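Local coordinates for putative protease I (Bacteroides thetaiotaomicron VPI-5482, PDB 3CNE), which binds flavins such as lumichrome, riboflavin, FMN and FAD as a homodimer and may serve as a flavin store, apparently without proteolytic activity, at residues 33-41 against 53-61. Sequence-based numbering, arbitrary orientation.
Sequences KVFAVSDTK and VDDVIANLK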
loop_
_atom_site.group_PDB
_atom_site.type_symbol
_atom_site.label_atom_id
_atom_site.label_comp_id
_atom_site.label_asym_id
_atom_site.label_seq_id
_atom_site.Cartn_x
_atom_site.Cartn_y
_atom_site.Cartn_z
ATOM N N LYS A 33 3.381 -4.982 -15.140
ATOM C CA LYS A 33 3.830 -6.299 -14.696
ATOM C C LYS A 33 4.840 -6.051 -13.598
ATOM O O LYS A 33 5.675 -5.168 -13.733
ATOM C CB LYS A 33 4.485 -7.046 -15.853
ATOM C CG LYS A 33 4.994 -8.431 -15.501
ATOM C CD LYS A 33 5.395 -9.204 -16.748
ATOM C CE LYS A 33 6.015 -10.531 -16.342
ATOM N NZ LYS A 33 6.400 -11.402 -17.525
ATOM N N VAL A 34 4.736 -6.806 -12.502
ATOM C CA VAL A 34 5.540 -6.566 -11.314
ATOM C C VAL A 34 6.641 -7.632 -11.225
ATOM O O VAL A 34 6.340 -8.839 -11.193
ATOM C CB VAL A 34 4.672 -6.533 -9.992
ATOM C CG1 VAL A 34 5.540 -6.117 -8.803
ATOM C CG2 VAL A 34 3.461 -5.571 -10.119
ATOM N N PHE A 35 7.888 -7.161 -11.141
ATOM C CA PHE A 35 9.095 -7.996 -11.115
ATOM C C PHE A 35 9.767 -7.890 -9.779
ATOM O O PHE A 35 10.101 -6.784 -9.323
ATOM C CB PHE A 35 10.127 -7.575 -12.206
ATOM C CG PHE A 35 9.642 -7.726 -13.617
ATOM C CD1 PHE A 35 9.988 -8.856 -14.370
ATOM C CD2 PHE A 35 8.867 -6.730 -14.213
ATOM C CE1 PHE A 35 9.541 -9.003 -15.695
ATOM C CE2 PHE A 35 8.423 -6.852 -15.522
ATOM C CZ PHE A 35 8.780 -8.001 -16.289
ATOM N N ALA A 36 9.989 -9.040 -9.146
ATOM C CA ALA A 36 10.750 -9.077 -7.906
ATOM C C ALA A 36 12.231 -8.853 -8.149
ATOM O O ALA A 36 12.831 -9.518 -8.978
ATOM C CB ALA A 36 10.531 -10.412 -7.166
ATOM N N VAL A 37 12.827 -7.918 -7.415
ATOM C CA VAL A 37 14.269 -7.801 -7.396
ATOM C C VAL A 37 14.759 -8.799 -6.347
ATOM O O VAL A 37 15.168 -8.429 -5.234
ATOM C CB VAL A 37 14.740 -6.397 -7.042
ATOM C CG1 VAL A 37 16.272 -6.330 -7.109
ATOM C CG2 VAL A 37 14.138 -5.395 -8.058
ATOM N N SER A 38 14.724 -10.065 -6.743
ATOM C CA SER A 38 14.945 -11.149 -5.819
ATOM C C SER A 38 15.196 -12.407 -6.641
ATOM O O SER A 38 15.147 -12.367 -7.876
ATOM C CB SER A 38 13.733 -11.318 -4.869
ATOM O OG SER A 38 14.067 -12.221 -3.823
ATOM N N ASP A 39 15.465 -13.513 -5.954
ATOM C CA ASP A 39 15.719 -14.785 -6.625
ATOM C C ASP A 39 14.431 -15.548 -6.948
ATOM O O ASP A 39 14.448 -16.492 -7.761
ATOM C CB ASP A 39 16.667 -15.640 -5.760
ATOM C CG ASP A 39 16.115 -15.923 -4.378
ATOM O OD1 ASP A 39 15.673 -14.968 -3.694
ATOM O OD2 ASP A 39 16.135 -17.106 -3.963
ATOM N N THR A 40 13.326 -15.177 -6.285
ATOM C CA THR A 40 11.997 -15.731 -6.555
ATOM C C THR A 40 10.930 -14.629 -6.560
ATOM O O THR A 40 11.147 -13.536 -6.053
ATOM C CB THR A 40 11.552 -16.810 -5.493
ATOM O OG1 THR A 40 11.059 -16.150 -4.323
ATOM C CG2 THR A 40 12.701 -17.747 -5.094
ATOM N N LYS A 41 9.765 -14.955 -7.107
ATOM C CA LYS A 41 8.614 -14.038 -7.175
ATOM C C LYS A 41 8.052 -13.634 -5.813
ATOM O O LYS A 41 7.209 -12.715 -5.718
ATOM C CB LYS A 41 7.455 -14.732 -7.898
ATOM C CG LYS A 41 7.676 -15.033 -9.298
ATOM C CD LYS A 41 6.360 -15.322 -9.998
ATOM C CE LYS A 41 5.842 -16.731 -9.762
ATOM N NZ LYS A 41 4.619 -16.949 -10.629
ATOM N N VAL A 53 4.611 -11.767 -6.651
ATOM C CA VAL A 53 4.494 -10.838 -7.781
ATOM C C VAL A 53 4.503 -11.655 -9.092
ATOM O O VAL A 53 4.339 -12.872 -9.034
ATOM C CB VAL A 53 5.541 -9.712 -7.724
ATOM C CG1 VAL A 53 5.436 -8.928 -6.388
ATOM C CG2 VAL A 53 6.991 -10.267 -7.925
ATOM N N ASP A 54 4.653 -10.996 -10.250
ATOM C CA ASP A 54 4.449 -11.661 -11.533
ATOM C C ASP A 54 5.663 -12.457 -12.001
ATOM O O ASP A 54 5.519 -13.456 -12.709
ATOM C CB ASP A 54 4.046 -10.652 -12.618
ATOM C CG ASP A 54 2.709 -9.941 -12.291
ATOM O OD1 ASP A 54 1.765 -10.637 -11.836
ATOM O OD2 ASP A 54 2.624 -8.705 -12.453
ATOM N N ASP A 55 6.858 -11.990 -11.659
ATOM C CA ASP A 55 8.075 -12.568 -12.236
ATOM C C ASP A 55 9.268 -12.038 -11.448
ATOM O O ASP A 55 9.114 -11.215 -10.530
ATOM C CB ASP A 55 8.190 -12.123 -13.690
ATOM C CG ASP A 55 8.910 -13.134 -14.577
ATOM O OD1 ASP A 55 9.619 -14.050 -14.078
ATOM O OD2 ASP A 55 8.780 -12.965 -15.789
ATOM N N VAL A 56 10.451 -12.513 -11.826
ATOM C CA VAL A 56 11.690 -12.060 -11.231
ATOM C C VAL A 56 12.412 -11.163 -12.236
ATOM O O VAL A 56 12.187 -11.273 -13.430
ATOM C CB VAL A 56 12.593 -13.228 -10.826
ATOM C CG1 VAL A 56 11.912 -14.120 -9.787
ATOM C CG2 VAL A 56 13.069 -14.064 -12.059
ATOM N N ILE A 57 13.285 -10.293 -11.727
ATOM C CA ILE A 57 13.956 -9.284 -12.534
ATOM C C ILE A 57 14.889 -9.894 -13.587
ATOM O O ILE A 57 15.141 -9.264 -14.626
ATOM C CB ILE A 57 14.720 -8.250 -11.641
ATOM C CG1 ILE A 57 15.243 -7.083 -12.506
ATOM C CG2 ILE A 57 15.854 -8.920 -10.822
ATOM C CD1 ILE A 57 15.339 -5.769 -11.744
ATOM N N ALA A 58 15.413 -11.091 -13.311
ATOM C CA ALA A 58 16.276 -11.798 -14.295
ATOM C C ALA A 58 15.551 -11.964 -15.631
ATOM O O ALA A 58 16.166 -11.850 -16.698
ATOM C CB ALA A 58 16.736 -13.155 -13.756
ATOM N N ASN A 59 14.239 -12.205 -15.573
ATOM C CA ASN A 59 13.441 -12.423 -16.789
ATOM C C ASN A 59 13.030 -11.154 -17.541
ATOM O O ASN A 59 12.433 -11.218 -18.624
ATOM C CB ASN A 59 12.237 -13.301 -16.466
ATOM C CG ASN A 59 12.630 -14.723 -16.192
ATOM O OD1 ASN A 59 13.690 -15.181 -16.632
ATOM N ND2 ASN A 59 11.789 -15.439 -15.463
ATOM N N LEU A 60 13.375 -10.003 -16.970
ATOM C CA LEU A 60 13.165 -8.709 -17.605
ATOM C C LEU A 60 14.365 -8.333 -18.494
ATOM O O LEU A 60 14.228 -7.555 -19.441
ATOM C CB LEU A 60 12.909 -7.627 -16.539
ATOM C CG LEU A 60 12.641 -6.198 -17.009
ATOM C CD1 LEU A 60 11.471 -6.158 -18.018
ATOM C CD2 LEU A 60 12.351 -5.279 -15.831
ATOM N N LYS A 61 15.542 -8.870 -18.173
ATOM C CA LYS A 61 16.732 -8.662 -19.008
ATOM C C LYS A 61 16.493 -9.088 -20.456
ATOM O O LYS A 61 16.062 -10.203 -20.726
ATOM C CB LYS A 61 17.919 -9.432 -18.445
ATOM C CG LYS A 61 18.686 -8.690 -17.393
ATOM C CD LYS A 61 19.359 -9.665 -16.441
ATOM C CE LYS A 61 20.338 -10.609 -17.131
ATOM N NZ LYS A 61 21.165 -11.341 -16.138
HETATM O O HOH W 1 16.061 -12.599 -10.451
#
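A36 and V56, like F35 and D55 before them, are parallel bridge partners where strand 55-56 closes one edge of the central sheet of this DJ-1/PfpI fold. The edge strand illustrates how a two-residue β-strand can be anchored at both ends. A36 is held through both its N-H and its carbonyl, its N reaching D55 O at 2.7 Å and its O accepting I57 N at 2.9 Å. Two residues earlier along the strand the partner is a side chain: V34 N points at D54 OD2 (2.8 Å, 169°), met on the anti side of the carboxylate, while D54 N returns a bond to V34 O.

The tight part is built round the F35 ring. F35 CG stands anti to the carbonyl carbon (chi1 -63°), which turns the ring toward L60, whose CB covers one face, 4.0 Å from the ring centroid in a CH-pi contact; V56 O lies at the edge. Trimming F35 to an alanine is likely to leave a gap beside L60, whose CB would lose the ring face it packs on. Helix 88-102 packs against L60 and I57. On the other face of the sheet, A36 CB meets V53 CG2, and M49 of the second subunit reaches V34 and V53.

The solvent side is looser. K41 O accepts V53 N in a nearly straight bond (2.9 Å), but its side chain just lies along the 53-55 backbone, and the extended K33 makes a long, weak salt bridge from NZ to D55 OD2. The other carboxylate oxygen is held more firmly: N59 ND2 meets D55 OD1 on its syn side at 2.9 Å.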